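Local coordinates for putative immunoglobulin-blocking virulence protein (Mycoplasma mycoides subsp. capri, PDB 7ADK) that probably helps the mycoplasma evade host immunity by binding and blocking immunoglobulins, at residues Y649-N661 with T694-Y707. Numbering follows the deposited sequence.
Sequences YFEISSDELNEAN and TLLSDEGRRNLDKY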
ATOM      1  N   TYR A 649      -2.584  19.707 -19.984  1.00 64.86           N
ATOM      2  CA  TYR A 649      -1.469  20.503 -20.460  1.00 64.86           C
ATOM      3  C   TYR A 649      -0.889  21.356 -19.328  1.00 64.86           C
ATOM      4  O   TYR A 649      -1.613  21.959 -18.544  1.00 64.86           O
ATOM      5  CB  TYR A 649      -1.909  21.344 -21.668  1.00 64.86           C
ATOM      6  CG  TYR A 649      -3.116  22.239 -21.457  1.00 64.86           C
ATOM      7  CD1 TYR A 649      -4.409  21.762 -21.731  1.00 64.86           C
ATOM      8  CD2 TYR A 649      -2.947  23.553 -20.999  1.00 64.86           C
ATOM      9  CE1 TYR A 649      -5.524  22.596 -21.539  1.00 64.86           C
ATOM     10  CE2 TYR A 649      -4.062  24.393 -20.813  1.00 64.86           C
ATOM     11  CZ  TYR A 649      -5.357  23.915 -21.080  1.00 64.86           C
ATOM     12  OH  TYR A 649      -6.430  24.727 -20.908  1.00 64.86           O
ATOM     13  N   PHE A 650       0.431  21.440 -19.231  1.00 65.11           N
ATOM     14  CA  PHE A 650       1.069  22.447 -18.395  1.00 65.11           C
ATOM     15  C   PHE A 650       1.165  23.760 -19.178  1.00 65.11           C
ATOM     16  O   PHE A 650       2.056  23.944 -19.999  1.00 65.11           O
ATOM     17  CB  PHE A 650       2.424  21.930 -17.901  1.00 65.11           C
ATOM     18  CG  PHE A 650       3.220  22.951 -17.118  1.00 65.11           C
ATOM     19  CD1 PHE A 650       2.688  23.501 -15.941  1.00 65.11           C
ATOM     20  CD2 PHE A 650       4.472  23.378 -17.582  1.00 65.11           C
ATOM     21  CE1 PHE A 650       3.406  24.480 -15.240  1.00 65.11           C
ATOM     22  CE2 PHE A 650       5.188  24.354 -16.883  1.00 65.11           C
ATOM     23  CZ  PHE A 650       4.652  24.906 -15.713  1.00 65.11           C
ATOM     24  N   GLU A 651       0.226  24.668 -18.951  1.00 67.88           N
ATOM     25  CA  GLU A 651       0.222  25.993 -19.559  1.00 67.88           C
ATOM     26  C   GLU A 651       1.299  26.867 -18.922  1.00 67.88           C
ATOM     27  O   GLU A 651       1.361  27.009 -17.698  1.00 67.88           O
ATOM     28  CB  GLU A 651      -1.185  26.607 -19.456  1.00 67.88           C
ATOM     29  CG  GLU A 651      -1.458  27.768 -20.419  1.00 67.88           C
ATOM     30  CD  GLU A 651      -0.919  29.131 -19.979  1.00 67.88           C
ATOM     31  OE1 GLU A 651      -0.694  29.364 -18.774  1.00 67.88           O
ATOM     32  OE2 GLU A 651      -0.754  30.009 -20.850  1.00 67.88           O
ATOM     33  N   ILE A 652       2.181  27.443 -19.737  1.00 68.23           N
ATOM     34  CA  ILE A 652       3.200  28.389 -19.282  1.00 68.23           C
ATOM     35  C   ILE A 652       3.391  29.513 -20.309  1.00 68.23           C
ATOM     36  O   ILE A 652       3.447  29.264 -21.509  1.00 68.23           O
ATOM     37  CB  ILE A 652       4.486  27.639 -18.853  1.00 68.23           C
ATOM     38  CG1 ILE A 652       5.513  28.582 -18.206  1.00 68.23           C
ATOM     39  CG2 ILE A 652       5.138  26.860 -19.991  1.00 68.23           C
ATOM     40  CD1 ILE A 652       6.518  27.879 -17.306  1.00 68.23           C
ATOM     41  N   SER A 653       3.489  30.754 -19.829  1.00 73.26           N
ATOM     42  CA  SER A 653       3.865  31.919 -20.634  1.00 73.26           C
ATOM     43  C   SER A 653       5.301  31.777 -21.175  1.00 73.26           C
ATOM     44  O   SER A 653       6.058  30.892 -20.781  1.00 73.26           O
ATOM     45  CB  SER A 653       3.682  33.191 -19.795  1.00 73.26           C
ATOM     46  OG  SER A 653       3.834  34.369 -20.552  1.00 73.26           O
ATOM     47  N   SER A 654       5.790  32.716 -21.977  1.00 75.58           N
ATOM     48  CA  SER A 654       7.221  32.829 -22.285  1.00 75.58           C
ATOM     49  C   SER A 654       7.998  33.565 -21.160  1.00 75.58           C
ATOM     50  O   SER A 654       8.757  34.495 -21.411  1.00 75.58           O
ATOM     51  CB  SER A 654       7.391  33.427 -23.685  1.00 75.58           C
ATOM     52  OG  SER A 654       8.594  32.997 -24.271  1.00 75.58           O
ATOM     53  N   ASP A 655       7.815  33.167 -19.897  1.00 76.75           N
ATOM     54  CA  ASP A 655       8.683  33.527 -18.756  1.00 76.75           C
ATOM     55  C   ASP A 655       9.871  32.558 -18.596  1.00 76.75           C
ATOM     56  O   ASP A 655      10.721  32.733 -17.730  1.00 76.75           O
ATOM     57  CB  ASP A 655       7.894  33.600 -17.430  1.00 76.75           C
ATOM     58  CG  ASP A 655       7.581  32.243 -16.794  1.00 76.75           C
ATOM     59  OD1 ASP A 655       7.344  31.293 -17.553  1.00 76.75           O
ATOM     60  OD2 ASP A 655       7.564  32.118 -15.547  1.00 76.75           O
ATOM     61  N   GLU A 656       9.956  31.512 -19.410  1.00 76.78           N
ATOM     62  CA  GLU A 656      10.981  30.477 -19.306  1.00 76.78           C
ATOM     63  C   GLU A 656      12.391  31.006 -19.537  1.00 76.78           C
ATOM     64  O   GLU A 656      13.339  30.398 -19.072  1.00 76.78           O
ATOM     65  CB  GLU A 656      10.672  29.327 -20.267  1.00 76.78           C
ATOM     66  CG  GLU A 656       9.337  28.663 -19.935  1.00 76.78           C
ATOM     67  CD  GLU A 656       9.207  27.278 -20.558  1.00 76.78           C
ATOM     68  OE1 GLU A 656       8.904  27.187 -21.763  1.00 76.78           O
ATOM     69  OE2 GLU A 656       9.420  26.282 -19.839  1.00 76.78           O
ATOM     70  N   LEU A 657      12.543  32.164 -20.182  1.00 78.55           N
ATOM     71  CA  LEU A 657      13.810  32.895 -20.296  1.00 78.55           C
ATOM     72  C   LEU A 657      14.360  33.315 -18.920  1.00 78.55           C
ATOM     73  O   LEU A 657      15.565  33.486 -18.749  1.00 78.55           O
ATOM     74  CB  LEU A 657      13.591  34.159 -21.142  1.00 78.55           C
ATOM     75  CG  LEU A 657      13.264  33.939 -22.627  1.00 78.55           C
ATOM     76  CD1 LEU A 657      11.808  33.586 -22.900  1.00 78.55           C
ATOM     77  CD2 LEU A 657      13.550  35.230 -23.386  1.00 78.55           C
ATOM     78  N   ASN A 658      13.466  33.477 -17.945  1.00 75.99           N
ATOM     79  CA  ASN A 658      13.708  34.010 -16.613  1.00 75.99           C
ATOM     80  C   ASN A 658      13.021  33.199 -15.490  1.00 75.99           C
ATOM     81  O   ASN A 658      12.791  33.718 -14.401  1.00 75.99           O
ATOM     82  CB  ASN A 658      13.368  35.509 -16.606  1.00 75.99           C
ATOM     83  CG  ASN A 658      11.917  35.804 -16.920  1.00 75.99           C
ATOM     84  OD1 ASN A 658      11.525  35.994 -18.059  1.00 75.99           O
ATOM     85  ND2 ASN A 658      11.090  35.890 -15.920  1.00 75.99           N
ATOM     86  N   GLU A 659      12.734  31.912 -15.699  1.00 74.29           N
ATOM     87  CA  GLU A 659      12.677  30.989 -14.563  1.00 74.29           C
ATOM     88  C   GLU A 659      14.104  30.845 -14.002  1.00 74.29           C
ATOM     89  O   GLU A 659      15.047  30.603 -14.758  1.00 74.29           O
ATOM     90  CB  GLU A 659      12.091  29.616 -14.933  1.00 74.29           C
ATOM     91  CG  GLU A 659      12.368  28.645 -13.768  1.00 74.29           C
ATOM     92  CD  GLU A 659      11.722  27.271 -13.836  1.00 74.29           C
ATOM     93  OE1 GLU A 659      11.555  26.725 -14.940  1.00 74.29           O
ATOM     94  OE2 GLU A 659      11.441  26.719 -12.753  1.00 74.29           O
ATOM     95  N   ALA A 660      14.260  30.943 -12.684  1.00 72.11           N
ATOM     96  CA  ALA A 660      15.550  30.766 -12.058  1.00 72.11           C
ATOM     97  C   ALA A 660      16.011  29.296 -12.213  1.00 72.11           C
ATOM     98  O   ALA A 660      15.320  28.351 -11.825  1.00 72.11           O
ATOM     99  CB  ALA A 660      15.470  31.307 -10.642  1.00 72.11           C
ATOM    100  N   ASN A 661      17.162  29.126 -12.865  1.00 77.71           N
ATOM    101  CA  ASN A 661      17.582  27.937 -13.611  1.00 77.71           C
ATOM    102  C   ASN A 661      18.357  26.873 -12.807  1.00 77.71           C
ATOM    103  O   ASN A 661      17.877  25.758 -12.603  1.00 77.71           O
ATOM    104  CB  ASN A 661      18.357  28.412 -14.865  1.00 77.71           C
ATOM    105  CG  ASN A 661      19.525  29.372 -14.636  1.00 77.71           C
ATOM    106  OD1 ASN A 661      19.845  29.792 -13.533  1.00 77.71           O
ATOM    107  ND2 ASN A 661      20.225  29.743 -15.667  1.00 77.71           N
ATOM    108  N   THR A 694       6.608  35.816 -27.636  1.00 87.28           N
ATOM    109  CA  THR A 694       8.035  36.080 -27.398  1.00 87.28           C
ATOM    110  C   THR A 694       8.913  34.837 -27.596  1.00 87.28           C
ATOM    111  O   THR A 694       8.671  33.784 -26.997  1.00 87.28           O
ATOM    112  CB  THR A 694       8.234  36.640 -25.979  1.00 87.28           C
ATOM    113  OG1 THR A 694       7.390  37.744 -25.752  1.00 87.28           O
ATOM    114  CG2 THR A 694       9.658  37.079 -25.696  1.00 87.28           C
ATOM    115  N   LEU A 695       9.996  34.971 -28.375  1.00 82.85           N
ATOM    116  CA  LEU A 695      10.960  33.899 -28.652  1.00 82.85           C
ATOM    117  C   LEU A 695      11.767  33.497 -27.403  1.00 82.85           C
ATOM    118  O   LEU A 695      12.106  34.340 -26.578  1.00 82.85           O
ATOM    119  CB  LEU A 695      11.933  34.303 -29.778  1.00 82.85           C
ATOM    120  CG  LEU A 695      11.305  34.612 -31.154  1.00 82.85           C
ATOM    121  CD1 LEU A 695      10.857  36.069 -31.292  1.00 82.85           C
ATOM    122  CD2 LEU A 695      12.325  34.345 -32.261  1.00 82.85           C
ATOM    123  N   LEU A 696      12.132  32.220 -27.276  1.00 79.82           N
ATOM    124  CA  LEU A 696      13.019  31.733 -26.208  1.00 79.82           C
ATOM    125  C   LEU A 696      14.478  32.158 -26.423  1.00 79.82           C
ATOM    126  O   LEU A 696      14.987  32.124 -27.541  1.00 79.82           O
ATOM    127  CB  LEU A 696      12.953  30.202 -26.084  1.00 79.82           C
ATOM    128  CG  LEU A 696      11.561  29.615 -25.840  1.00 79.82           C
ATOM    129  CD1 LEU A 696      11.693  28.101 -25.844  1.00 79.82           C
ATOM    130  CD2 LEU A 696      10.972  30.043 -24.506  1.00 79.82           C
ATOM    131  N   SER A 697      15.158  32.486 -25.327  1.00 83.95           N
ATOM    132  CA  SER A 697      16.613  32.660 -25.265  1.00 83.95           C
ATOM    133  C   SER A 697      17.333  31.334 -24.979  1.00 83.95           C
ATOM    134  O   SER A 697      16.697  30.297 -24.798  1.00 83.95           O
ATOM    135  CB  SER A 697      16.949  33.681 -24.178  1.00 83.95           C
ATOM    136  OG  SER A 697      16.626  33.180 -22.896  1.00 83.95           O
ATOM    137  N   ASP A 698      18.663  31.368 -24.882  1.00 88.26           N
ATOM    138  CA  ASP A 698      19.517  30.248 -24.476  1.00 88.26           C
ATOM    139  C   ASP A 698      19.095  29.638 -23.120  1.00 88.26           C
ATOM    140  O   ASP A 698      18.873  28.434 -23.035  1.00 88.26           O
ATOM    141  CB  ASP A 698      20.964  30.751 -24.464  1.00 88.26           C
ATOM    142  CG  ASP A 698      22.022  29.682 -24.182  1.00 88.26           C
ATOM    143  OD1 ASP A 698      21.801  28.495 -24.468  1.00 88.26           O
ATOM    144  OD2 ASP A 698      23.091  30.032 -23.673  1.00 88.26           O
ATOM    145  N   GLU A 699      18.870  30.428 -22.062  1.00 88.62           N
ATOM    146  CA  GLU A 699      18.325  29.892 -20.801  1.00 88.62           C
ATOM    147  C   GLU A 699      16.844  29.513 -20.900  1.00 88.62           C
ATOM    148  O   GLU A 699      16.395  28.618 -20.191  1.00 88.62           O
ATOM    149  CB  GLU A 699      18.579  30.844 -19.630  1.00 88.62           C
ATOM    150  CG  GLU A 699      20.064  30.945 -19.263  1.00 88.62           C
ATOM    151  CD  GLU A 699      20.743  29.587 -19.033  1.00 88.62           C
ATOM    152  OE1 GLU A 699      20.205  28.747 -18.280  1.00 88.62           O
ATOM    153  OE2 GLU A 699      21.836  29.358 -19.578  1.00 88.62           O
ATOM    154  N   GLY A 700      16.100  30.092 -21.841  1.00 84.80           N
ATOM    155  CA  GLY A 700      14.762  29.640 -22.213  1.00 84.80           C
ATOM    156  C   GLY A 700      14.742  28.205 -22.734  1.00 84.80           C
ATOM    157  O   GLY A 700      13.900  27.416 -22.306  1.00 84.80           O
ATOM    158  N   ARG A 701      15.715  27.837 -23.583  1.00 83.33           N
ATOM    159  CA  ARG A 701      15.942  26.451 -24.023  1.00 83.33           C
ATOM    160  C   ARG A 701      16.260  25.564 -22.815  1.00 83.33           C
ATOM    161  O   ARG A 701      15.568  24.578 -22.574  1.00 83.33           O
ATOM    162  CB  ARG A 701      17.088  26.357 -25.050  1.00 83.33           C
ATOM    163  CG  ARG A 701      16.937  27.150 -26.357  1.00 83.33           C
ATOM    164  CD  ARG A 701      15.912  26.573 -27.341  1.00 83.33           C
ATOM    165  NE  ARG A 701      16.080  27.159 -28.687  1.00 83.33           N
ATOM    166  CZ  ARG A 701      15.912  26.556 -29.848  1.00 83.33           C
ATOM    167  NH1 ARG A 701      16.241  27.152 -30.945  1.00 83.33           N
ATOM    168  NH2 ARG A 701      15.444  25.358 -29.961  1.00 83.33           N
ATOM    169  N   ARG A 702      17.263  25.945 -22.012  1.00 83.60           N
ATOM    170  CA  ARG A 702      17.715  25.160 -20.850  1.00 83.60           C
ATOM    171  C   ARG A 702      16.608  24.927 -19.827  1.00 83.60           C
ATOM    172  O   ARG A 702      16.508  23.825 -19.308  1.00 83.60           O
ATOM    173  CB  ARG A 702      18.935  25.797 -20.172  1.00 83.60           C
ATOM    174  CG  ARG A 702      20.183  25.910 -21.041  1.00 83.60           C
ATOM    175  CD  ARG A 702      20.652  24.616 -21.649  1.00 83.60           C
ATOM    176  NE  ARG A 702      21.898  24.779 -22.384  1.00 83.60           N
ATOM    177  CZ  ARG A 702      22.120  24.711 -23.665  1.00 83.60           C
ATOM    178  NH1 ARG A 702      23.298  24.954 -24.098  1.00 83.60           N
ATOM    179  NH2 ARG A 702      21.214  24.414 -24.522  1.00 83.60           N
ATOM    180  N   ASN A 703      15.740  25.901 -19.564  1.00 78.09           N
ATOM    181  CA  ASN A 703      14.607  25.733 -18.646  1.00 78.09           C
ATOM    182  C   ASN A 703      13.497  24.809 -19.188  1.00 78.09           C
ATOM    183  O   ASN A 703      12.928  24.021 -18.433  1.00 78.09           O
ATOM    184  CB  ASN A 703      14.063  27.121 -18.257  1.00 78.09           C
ATOM    185  CG  ASN A 703      14.910  27.822 -17.214  1.00 78.09           C
ATOM    186  OD1 ASN A 703      15.531  27.207 -16.363  1.00 78.09           O
ATOM    187  ND2 ASN A 703      14.936  29.123 -17.208  1.00 78.09           N
ATOM    188  N   LEU A 704      13.220  24.870 -20.494  1.00 77.41           N
ATOM    189  CA  LEU A 704      12.239  23.991 -21.128  1.00 77.41           C
ATOM    190  C   LEU A 704      12.664  22.524 -21.026  1.00 77.41           C
ATOM    191  O   LEU A 704      11.816  21.677 -20.751  1.00 77.41           O
ATOM    192  CB  LEU A 704      12.005  24.443 -22.579  1.00 77.41           C
ATOM    193  CG  LEU A 704      10.979  23.613 -23.365  1.00 77.41           C
ATOM    194  CD1 LEU A 704       9.589  23.629 -22.751  1.00 77.41           C
ATOM    195  CD2 LEU A 704      10.871  24.182 -24.771  1.00 77.41           C
ATOM    196  N   ASP A 705      13.965  22.225 -21.164  1.00 79.34           N
ATOM    197  CA  ASP A 705      14.488  20.861 -21.018  1.00 79.34           C
ATOM    198  C   ASP A 705      14.144  20.239 -19.663  1.00 79.34           C
ATOM    199  O   ASP A 705      13.686  19.098 -19.598  1.00 79.34           O
ATOM    200  CB  ASP A 705      16.009  20.832 -21.204  1.00 79.34           C
ATOM    201  CG  ASP A 705      16.505  21.275 -22.580  1.00 79.34           C
ATOM    202  OD1 ASP A 705      15.690  21.492 -23.501  1.00 79.34           O
ATOM    203  OD2 ASP A 705      17.740  21.340 -22.754  1.00 79.34           O
ATOM    204  N   LYS A 706      14.268  21.011 -18.583  1.00 74.96           N
ATOM    205  CA  LYS A 706      14.109  20.511 -17.215  1.00 74.96           C
ATOM    206  C   LYS A 706      12.698  20.030 -16.915  1.00 74.96           C
ATOM    207  O   LYS A 706      12.560  19.007 -16.261  1.00 74.96           O
ATOM    208  CB  LYS A 706      14.547  21.558 -16.186  1.00 74.96           C
ATOM    209  CG  LYS A 706      15.939  22.165 -16.385  1.00 74.96           C
ATOM    210  CD  LYS A 706      17.010  21.187 -16.888  1.00 74.96           C
ATOM    211  CE  LYS A 706      18.376  21.857 -17.010  1.00 74.96           C
ATOM    212  NZ  LYS A 706      18.964  22.184 -15.701  1.00 74.96           N
ATOM    213  N   TYR A 707      11.654  20.700 -17.404  1.00 70.69           N
ATOM    214  CA  TYR A 707      10.281  20.214 -17.237  1.00 70.69           C
ATOM    215  C   TYR A 707      10.022  18.872 -17.933  1.00 70.69           C
ATOM    216  O   TYR A 707       9.182  18.119 -17.467  1.00 70.69           O
ATOM    217  CB  TYR A 707       9.259  21.230 -17.740  1.00 70.69           C
ATOM    218  CG  TYR A 707       9.095  22.501 -16.939  1.00 70.69           C
ATOM    219  CD1 TYR A 707       8.217  22.554 -15.840  1.00 70.69           C
ATOM    220  CD2 TYR A 707       9.761  23.660 -17.354  1.00 70.69           C
ATOM    221  CE1 TYR A 707       8.022  23.764 -15.153  1.00 70.69           C
ATOM    222  CE2 TYR A 707       9.558  24.870 -16.677  1.00 70.69           C
ATOM    223  CZ  TYR A 707       8.692  24.927 -15.580  1.00 70.69           C
ATOM    224  OH  TYR A 707       8.483  26.113 -14.971  1.00 70.69           O
TER
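Leu657 and Gly700 bring the two backbones nearest, their CA atoms 3.9 Å apart, where the loop that follows strand 650-652 passes the first turn of helix 698-709. Lacking a side chain, Gly700 also makes a CH...O contact from CA to Glu656 O. One turn further along the helix, the Asn703 amide joins two carbonyls of this loop: ND2 donates to Glu656 O at 2.8 Å, nearly straight at 172° and in the amide plane, and to Glu659 O at 2.9 Å, more bent. Asn661 ND2 meets Glu699 OE1 at 2.8 Å from above the carboxylate plane, while Ser654 OG donates to Thr694 O, ahead of the helix. Leu657 lies against Ser697, the N-cap residue, whose OG accepts a weak bond from Gly700 N. Tyr707, its CG anti to the carbonyl carbon (chi1 -70°), reaches back to the strand; Phe650 CE2 sits over one face of its ring, 3.4 Å from Tyr707 CE1, with the two planes inclined at 34°. The hydroxyl of the buried Tyr707 bonds to Lys618 O, and Glu659 OE2 to Leu620 N. Helix 698-709 thus packs against the parallel sheet, Tyr707 also touching Ile688 of the central strand, within a beta-alpha-beta crossover from 688-690 to 720-722.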